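Local coordinates for DUF3299 domain-containing protein (Pseudomonas aeruginosa, PDB 4HSP) that is of unknown function but belongs to the DUF3299 family of the OB clan and, being made with a signal sequence, is probably exported, at residues A[9-14]-A[50-55]; A[62-67]-A[128-133]; A[80-83]-A[88-91]. One frame throughout, in Å; residues are numbered along the deposited sequence.

Contact 1: A[9-14]-A[50-55]; sequences SQLIPA and KALDGI. With EDO (1,2-ethanediol), chain G; EDO (1,2-ethanediol), chain E; EDO (1,2-ethanediol), chain D; EDO (1,2-ethanediol), chain C.
L52 reaches across to L11 and to the backbone of Q10, a worked example of two loops joined by one apolar side chain, with no hydrogen bond between them. The CB of L52 is directed at the 9-14 segment, and CG stands anti to the carbonyl carbon (chi1 -66°). From there CD1 continues anti to CA, the longest reach a leucine has, and is the branch that makes the contact. It lies 3.8 Å from L11 CD1, the two side chains crossing at about a right angle, and 3.7 Å from the carbonyl oxygen Q10 O.

The side-chain amide of Q10 and the carbonyl of I12 are taken up by bound ethanediols. The extended Q10 side chain places OE1 2.7 Å from O2 of an ethanediol, while NE2 gives a weak bond to a second ethanediol; Q10 OE1 also accepts from the backbone N of T7. A third ethanediol donates to I12 O from its O2 at 2.8 Å. These molecules probably come from the crystallisation liquor.

Beyond L52 the chain makes a type II turn to I55, and G54 and I55 both face F121 in a G1 bulge. The two loops flank helix 26-34 in sequence: 9-14 follows strand 4-5, whereas the later loop leads into strand 55-68. L52 and I55 rest on F121 of strand 120-122, while L11 O is hydrogen-bonded to the hydroxyl of Y135 in strand 132-144.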
loop_
_atom_site.group_PDB
_atom_site.type_symbol
_atom_site.label_atom_id
_atom_site.label_comp_id
_atom_site.label_asym_id
_atom_site.label_seq_id
_atom_site.Cartn_x
_atom_site.Cartn_y
_atom_site.Cartn_z
ATOM N N SER A 9 17.854 -7.127 19.155
ATOM C CA SER A 9 18.598 -8.180 19.863
ATOM C C SER A 9 18.879 -7.813 21.324
ATOM O O SER A 9 19.097 -8.724 22.120
ATOM C CB SER A 9 19.908 -8.521 19.154
ATOM O OG SER A 9 20.736 -7.379 19.022
ATOM N N GLN A 10 18.854 -6.494 21.685
ATOM C CA GLN A 10 19.073 -6.023 23.065
ATOM C C GLN A 10 17.807 -6.253 23.923
ATOM O O GLN A 10 17.843 -6.086 25.146
ATOM C CB GLN A 10 19.466 -4.546 23.092
ATOM C CG GLN A 10 20.864 -4.235 22.564
ATOM C CD GLN A 10 21.105 -2.749 22.567
ATOM O OE1 GLN A 10 20.924 -2.063 21.567
ATOM N NE2 GLN A 10 21.453 -2.206 23.707
ATOM N N LEU A 11 16.700 -6.670 23.280
ATOM C CA LEU A 11 15.441 -6.922 23.963
ATOM C C LEU A 11 15.322 -8.394 24.328
ATOM O O LEU A 11 14.368 -8.773 24.995
ATOM C CB LEU A 11 14.262 -6.455 23.083
ATOM C CG LEU A 11 13.732 -5.032 23.311
ATOM C CD1 LEU A 11 14.846 -3.957 23.188
ATOM C CD2 LEU A 11 12.575 -4.753 22.392
ATOM N N ILE A 12 16.304 -9.209 23.923
ATOM C CA ILE A 12 16.366 -10.631 24.238
ATOM C C ILE A 12 17.455 -10.832 25.298
ATOM O O ILE A 12 18.631 -10.562 25.019
ATOM C CB ILE A 12 16.579 -11.549 22.997
ATOM C CG1 ILE A 12 15.457 -11.359 21.945
ATOM C CG2 ILE A 12 16.643 -13.006 23.445
ATOM C CD1 ILE A 12 15.722 -11.949 20.652
ATOM N N PRO A 13 17.092 -11.298 26.520
ATOM C CA PRO A 13 18.109 -11.506 27.556
ATOM C C PRO A 13 19.072 -12.639 27.215
ATOM O O PRO A 13 18.770 -13.501 26.390
ATOM C CB PRO A 13 17.280 -11.839 28.800
ATOM C CG PRO A 13 16.042 -12.299 28.329
ATOM C CD PRO A 13 15.750 -11.620 27.037
ATOM N N ALA A 14 20.253 -12.589 27.822
ATOM C CA ALA A 14 21.307 -13.585 27.680
ATOM C C ALA A 14 20.761 -14.955 28.101
ATOM O O ALA A 14 20.167 -15.076 29.184
ATOM C CB ALA A 14 22.493 -13.183 28.544
ATOM N N LYS A 50 15.055 -6.902 32.117
ATOM C CA LYS A 50 14.544 -6.055 33.193
ATOM C C LYS A 50 15.349 -4.751 33.392
ATOM O O LYS A 50 14.796 -3.795 33.936
ATOM C CB LYS A 50 14.516 -6.842 34.515
ATOM C CG LYS A 50 13.490 -7.985 34.556
ATOM C CD LYS A 50 13.606 -8.715 35.897
ATOM C CE LYS A 50 12.723 -9.934 36.032
ATOM N NZ LYS A 50 12.885 -10.564 37.373
ATOM N N ALA A 51 16.627 -4.692 32.938
ATOM C CA ALA A 51 17.477 -3.492 33.081
ATOM C C ALA A 51 17.053 -2.354 32.136
ATOM O O ALA A 51 17.601 -1.249 32.198
ATOM C CB ALA A 51 18.940 -3.845 32.840
ATOM N N LEU A 52 16.086 -2.626 31.271
ATOM C CA LEU A 52 15.592 -1.653 30.314
ATOM C C LEU A 52 14.459 -0.819 30.903
ATOM O O LEU A 52 14.098 0.190 30.311
ATOM C CB LEU A 52 15.111 -2.373 29.020
ATOM C CG LEU A 52 16.187 -3.088 28.153
ATOM C CD1 LEU A 52 15.572 -3.736 26.933
ATOM C CD2 LEU A 52 17.345 -2.150 27.741
ATOM N N ASP A 53 13.909 -1.225 32.059
ATOM C CA ASP A 53 12.746 -0.573 32.660
ATOM C C ASP A 53 13.017 0.853 33.083
ATOM O O ASP A 53 13.920 1.101 33.875
ATOM C CB ASP A 53 12.197 -1.377 33.860
ATOM C CG ASP A 53 10.804 -0.948 34.323
ATOM O OD1 ASP A 53 9.861 -0.988 33.498
ATOM O OD2 ASP A 53 10.652 -0.609 35.522
ATOM N N GLY A 54 12.208 1.771 32.562
ATOM C CA GLY A 54 12.273 3.190 32.899
ATOM C C GLY A 54 13.202 4.044 32.071
ATOM O O GLY A 54 13.287 5.244 32.307
ATOM N N ILE A 55 13.903 3.467 31.095
ATOM C CA ILE A 55 14.852 4.276 30.315
ATOM C C ILE A 55 14.125 5.063 29.199
ATOM O O ILE A 55 12.984 4.750 28.857
ATOM C CB ILE A 55 16.025 3.405 29.736
ATOM C CG1 ILE A 55 15.575 2.542 28.535
ATOM C CG2 ILE A 55 16.762 2.582 30.836
ATOM C CD1 ILE A 55 16.663 2.033 27.707
HETATM C C1 EDO G . 22.054 -8.764 23.738
HETATM O O1 EDO G . 22.453 -7.835 22.724
HETATM C C2 EDO G . 21.480 -8.043 25.001
HETATM O O2 EDO G . 20.804 -8.980 25.843
HETATM C C1 EDO E . 19.722 -10.482 31.026
HETATM O O1 EDO E . 20.497 -9.986 29.911
HETATM C C2 EDO E . 18.505 -9.534 31.328
HETATM O O2 EDO E . 17.588 -10.043 32.309
HETATM C C1 EDO D . 22.982 1.236 18.689
HETATM O O1 EDO D . 24.069 2.137 18.795
HETATM C C2 EDO D . 23.296 -0.055 19.467
HETATM O O2 EDO D . 22.557 -0.064 20.678
HETATM C C1 EDO C . 21.464 1.324 25.728
HETATM O O1 EDO C . 22.120 1.044 24.473
HETATM C C2 EDO C . 21.506 0.111 26.720
HETATM O O2 EDO C . 20.731 0.385 27.897
#

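Contact 2: A[62-67]-A[128-133]; sequences YIVPLE and SELAAA
V64 and L66 meet a single methyl of L130, and the close contacts across the segments are all between apolar side chains. CD2 of L130 comes within 3.5 Å of V64 CG1 and within 4.1 Å of L66 CD2, so one branch of the leucine touches both residues. V64 holds CG1 anti to its nitrogen (chi1 -177°), the branch that receives L130. Both pairs of side chains approach at an oblique angle.

Residues 64 and 66 can share a partner because side chains alternate along strand 55-68: these two turn toward L130, whereas P65 between them points away and packs on I68 of the second subunit. The strand runs through a curled mixed sheet, consistent with the OB clan, and V64 and L66 also pack on V80 and L78 of the adjacent strand 73-80.

No hydrogen bond crosses between the two segments. Within 128-131, the connection between antiparallel strands 126-127 and 132-144, S128 OG donates to A131 O at 2.7 Å, in the carbonyl plane and on a lone pair (C=O...donor angle 133°). S128 N reaches the same oxygen weakly. Further on, A132 N is hydrogen-bonded to Q41 OE1, and L130 also packs on A71 of the second subunit.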
loop_
_atom_site.group_PDB
_atom_site.type_symbol
_atom_site.label_atom_id
_atom_site.label_comp_id
_atom_site.label_asym_id
_atom_site.label_seq_id
_atom_site.Cartn_x
_atom_site.Cartn_y
_atom_site.Cartn_z
ATOM N N TYR A 62 8.301 -1.534 12.385
ATOM C CA TYR A 62 7.085 -1.382 11.605
ATOM C C TYR A 62 5.893 -1.277 12.539
ATOM O O TYR A 62 5.915 -1.819 13.641
ATOM C CB TYR A 62 6.947 -2.574 10.617
ATOM C CG TYR A 62 7.867 -2.410 9.428
ATOM C CD1 TYR A 62 7.472 -1.672 8.315
ATOM C CD2 TYR A 62 9.179 -2.895 9.459
ATOM C CE1 TYR A 62 8.321 -1.499 7.224
ATOM C CE2 TYR A 62 10.031 -2.745 8.362
ATOM C CZ TYR A 62 9.595 -2.040 7.248
ATOM O OH TYR A 62 10.416 -1.823 6.172
ATOM N N ILE A 63 4.872 -0.523 12.123
ATOM C CA ILE A 63 3.695 -0.260 12.953
ATOM C C ILE A 63 2.479 -1.131 12.558
ATOM O O ILE A 63 2.099 -1.159 11.386
ATOM C CB ILE A 63 3.364 1.232 12.868
ATOM C CG1 ILE A 63 4.497 2.073 13.523
ATOM C CG2 ILE A 63 1.965 1.534 13.452
ATOM C CD1 ILE A 63 4.286 3.649 13.412
ATOM N N VAL A 64 1.948 -1.890 13.566
ATOM C CA VAL A 64 0.742 -2.705 13.531
ATOM C C VAL A 64 -0.305 -1.896 14.306
ATOM O O VAL A 64 -0.280 -1.908 15.537
ATOM C CB VAL A 64 0.926 -4.146 14.076
ATOM C CG1 VAL A 64 -0.369 -4.943 13.937
ATOM C CG2 VAL A 64 2.062 -4.868 13.362
ATOM N N PRO A 65 -1.196 -1.146 13.613
ATOM C CA PRO A 65 -2.151 -0.282 14.327
ATOM C C PRO A 65 -3.161 -1.042 15.171
ATOM O O PRO A 65 -3.622 -2.123 14.774
ATOM C CB PRO A 65 -2.844 0.491 13.205
ATOM C CG PRO A 65 -2.622 -0.280 11.995
ATOM C CD PRO A 65 -1.344 -1.005 12.146
ATOM N N LEU A 66 -3.507 -0.456 16.340
ATOM C CA LEU A 66 -4.446 -1.064 17.280
ATOM C C LEU A 66 -5.618 -0.161 17.607
ATOM O O LEU A 66 -6.673 -0.662 17.983
ATOM C CB LEU A 66 -3.729 -1.436 18.590
ATOM C CG LEU A 66 -2.660 -2.507 18.542
ATOM C CD1 LEU A 66 -2.045 -2.679 19.896
ATOM C CD2 LEU A 66 -3.203 -3.825 18.062
ATOM N N GLU A 67 -5.413 1.164 17.538
ATOM C CA GLU A 67 -6.414 2.164 17.866
ATOM C C GLU A 67 -6.287 3.389 16.948
ATOM O O GLU A 67 -5.165 3.845 16.691
ATOM C CB GLU A 67 -6.243 2.589 19.340
ATOM C CG GLU A 67 -7.524 3.014 20.033
ATOM C CD GLU A 67 -7.788 2.298 21.345
ATOM O OE1 GLU A 67 -7.866 1.045 21.337
ATOM O OE2 GLU A 67 -7.925 2.992 22.382
ATOM N N SER A 128 -3.005 -8.051 23.703
ATOM C CA SER A 128 -4.012 -7.780 22.688
ATOM C C SER A 128 -4.392 -9.119 22.125
ATOM O O SER A 128 -3.681 -10.102 22.360
ATOM C CB SER A 128 -3.508 -6.807 21.619
ATOM O OG SER A 128 -2.412 -7.289 20.862
ATOM N N GLU A 129 -5.512 -9.190 21.424
ATOM C CA GLU A 129 -5.960 -10.447 20.838
ATOM C C GLU A 129 -5.004 -10.867 19.691
ATOM O O GLU A 129 -4.886 -12.053 19.368
ATOM C CB GLU A 129 -7.395 -10.285 20.349
ATOM C CG GLU A 129 -8.232 -11.546 20.389
ATOM C CD GLU A 129 -9.692 -11.260 20.097
ATOM O OE1 GLU A 129 -10.326 -10.532 20.898
ATOM O OE2 GLU A 129 -10.189 -11.720 19.043
ATOM N N LEU A 130 -4.307 -9.878 19.120
ATOM C CA LEU A 130 -3.362 -9.993 18.023
ATOM C C LEU A 130 -2.044 -10.564 18.484
ATOM O O LEU A 130 -1.447 -11.347 17.750
ATOM C CB LEU A 130 -3.143 -8.599 17.414
ATOM C CG LEU A 130 -2.800 -8.498 15.927
ATOM C CD1 LEU A 130 -3.820 -9.235 15.034
ATOM C CD2 LEU A 130 -2.747 -7.054 15.512
ATOM N N ALA A 131 -1.550 -10.133 19.665
ATOM C CA ALA A 131 -0.279 -10.565 20.227
ATOM C C ALA A 131 -0.041 -10.017 21.630
ATOM O O ALA A 131 -0.559 -8.968 21.992
ATOM C CB ALA A 131 0.859 -10.119 19.323
ATOM N N ALA A 132 0.789 -10.721 22.402
ATOM C CA ALA A 132 1.256 -10.310 23.714
ATOM C C ALA A 132 2.624 -9.653 23.555
ATOM O O ALA A 132 3.410 -10.082 22.706
ATOM C CB ALA A 132 1.349 -11.512 24.639
ATOM N N ALA A 133 2.909 -8.607 24.364
ATOM C CA ALA A 133 4.187 -7.897 24.378
ATOM C C ALA A 133 4.725 -7.876 25.802
ATOM O O ALA A 133 3.936 -7.880 26.751
ATOM C CB ALA A 133 4.021 -6.482 23.836
#

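Contact 3: A[80-83]-A[88-91]; sequences VPYY and HVPP
Y83 and H88 stand where one loop doubles back on itself, their CA atoms 8.5 Å apart, with the two arms running in roughly opposite directions and no direct hydrogen bond between them. Such a loop illustrates how side chains and a water can bridge two arms whose backbones do not pair.

Y82 has the largest share. Its CB is directed at the other arm, and V89 CG2 meets the ring at its edge, near the plane, lying 3.7 Å from Y82 CE2. V89 puts that methyl between its own backbone N and carbonyl carbon, with CG1 set anti to the carbonyl carbon (chi1 -72°). At the end of the tyrosine, the hydroxyl is linked to the backbone through one water: Y82 OH is 3.1 Å from the water, which in turn donates to P90 O over 3.1 Å. P90 and P91 are both extended in a polyproline II-like conformation.

Nearer the bend, Y83 CE2 lies 4.1 Å from H88 ND1, at the edge of the imidazole. Both rings also serve the assembly: Y83 stacks on Y83 of the third subunit, and H88 meets Y112 of that same subunit with the planes at about 55°.

The loop leaves strand 73-80 at V80, where that strand runs beside strand 55-68, and leads on to strand 98-102, while P90 packs against P24 in the loop preceding helix 26-34.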
loop_
_atom_site.group_PDB
_atom_site.type_symbol
_atom_site.label_atom_id
_atom_site.label_comp_id
_atom_site.label_asym_id
_atom_site.label_seq_id
_atom_site.Cartn_x
_atom_site.Cartn_y
_atom_site.Cartn_z
ATOM N N VAL A 80 7.048 -3.710 15.831
ATOM C CA VAL A 80 7.584 -5.025 15.485
ATOM C C VAL A 80 8.836 -4.834 14.589
ATOM O O VAL A 80 8.973 -3.784 13.935
ATOM C CB VAL A 80 6.473 -5.874 14.788
ATOM C CG1 VAL A 80 5.361 -6.258 15.777
ATOM C CG2 VAL A 80 5.893 -5.118 13.599
ATOM N N PRO A 81 9.728 -5.841 14.513
ATOM C CA PRO A 81 10.959 -5.665 13.721
ATOM C C PRO A 81 10.787 -5.920 12.215
ATOM O O PRO A 81 11.744 -5.767 11.455
ATOM C CB PRO A 81 11.936 -6.696 14.336
ATOM C CG PRO A 81 11.166 -7.444 15.379
ATOM C CD PRO A 81 9.727 -7.150 15.209
ATOM N N TYR A 82 9.617 -6.371 11.785
ATOM C CA TYR A 82 9.425 -6.651 10.378
ATOM C C TYR A 82 8.006 -6.364 9.970
ATOM O O TYR A 82 7.069 -6.477 10.776
ATOM C CB TYR A 82 9.848 -8.088 9.979
ATOM C CG TYR A 82 9.347 -9.195 10.875
ATOM C CD1 TYR A 82 10.100 -9.639 11.950
ATOM C CD2 TYR A 82 8.156 -9.857 10.599
ATOM C CE1 TYR A 82 9.656 -10.666 12.772
ATOM C CE2 TYR A 82 7.701 -10.896 11.414
ATOM C CZ TYR A 82 8.462 -11.301 12.498
ATOM O OH TYR A 82 8.049 -12.322 13.323
ATOM N N TYR A 83 7.869 -5.928 8.710
ATOM C CA TYR A 83 6.591 -5.620 8.122
ATOM C C TYR A 83 5.790 -6.904 7.980
ATOM O O TYR A 83 6.346 -7.950 7.657
ATOM C CB TYR A 83 6.802 -4.923 6.769
ATOM C CG TYR A 83 5.530 -4.698 5.988
ATOM C CD1 TYR A 83 4.757 -3.561 6.189
ATOM C CD2 TYR A 83 5.075 -5.646 5.071
ATOM C CE1 TYR A 83 3.558 -3.368 5.498
ATOM C CE2 TYR A 83 3.876 -5.471 4.386
ATOM C CZ TYR A 83 3.122 -4.328 4.595
ATOM O OH TYR A 83 1.957 -4.142 3.880
ATOM N N HIS A 88 0.478 -10.926 7.865
ATOM C CA HIS A 88 0.882 -11.778 6.751
ATOM C C HIS A 88 1.686 -12.996 7.202
ATOM O O HIS A 88 1.671 -14.019 6.524
ATOM C CB HIS A 88 1.663 -10.960 5.713
ATOM C CG HIS A 88 0.828 -9.901 5.048
ATOM N ND1 HIS A 88 1.283 -8.596 4.917
ATOM C CD2 HIS A 88 -0.411 -9.988 4.506
ATOM C CE1 HIS A 88 0.315 -7.941 4.303
ATOM N NE2 HIS A 88 -0.729 -8.738 4.048
ATOM N N VAL A 89 2.349 -12.896 8.348
ATOM C CA VAL A 89 3.126 -13.966 8.972
ATOM C C VAL A 89 2.739 -14.021 10.449
ATOM O O VAL A 89 2.241 -13.011 10.955
ATOM C CB VAL A 89 4.669 -13.750 8.808
ATOM C CG1 VAL A 89 5.139 -13.996 7.366
ATOM C CG2 VAL A 89 5.102 -12.375 9.313
ATOM N N PRO A 90 3.034 -15.118 11.189
ATOM C CA PRO A 90 2.714 -15.145 12.634
ATOM C C PRO A 90 3.360 -14.026 13.459
ATOM O O PRO A 90 4.423 -13.529 13.095
ATOM C CB PRO A 90 3.271 -16.501 13.094
ATOM C CG PRO A 90 3.244 -17.344 11.886
ATOM C CD PRO A 90 3.562 -16.422 10.738
ATOM N N PRO A 91 2.750 -13.634 14.601
ATOM C CA PRO A 91 3.377 -12.603 15.453
ATOM C C PRO A 91 4.792 -12.978 15.922
ATOM O O PRO A 91 5.056 -14.171 16.166
ATOM C CB PRO A 91 2.447 -12.545 16.677
ATOM C CG PRO A 91 1.192 -13.118 16.247
ATOM C CD PRO A 91 1.481 -14.113 15.187
HETATM O O HOH W 1 6.896 -14.612 11.628
#

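Contact 1 is complete before the others begin, and contact 3 falls wholly between the two halves of contact 2. Contact 1 lies apart, its centre 20 Å from each of the others and on the opposite side of the chain's centre from contact 3. Contacts 2 and 3 have centres 10 Å apart and touch, with Y62 N 2.8 Å from V80 O in a probable hydrogen bond, and L130 O packing on P91. Strand 55-68 ties all three together. Contacts 2 and 3 lie where the sheet and the loop following strand 73-80 meet other subunits, whereas contact 1 joins the loops on either side of helix 26-34 within one chain.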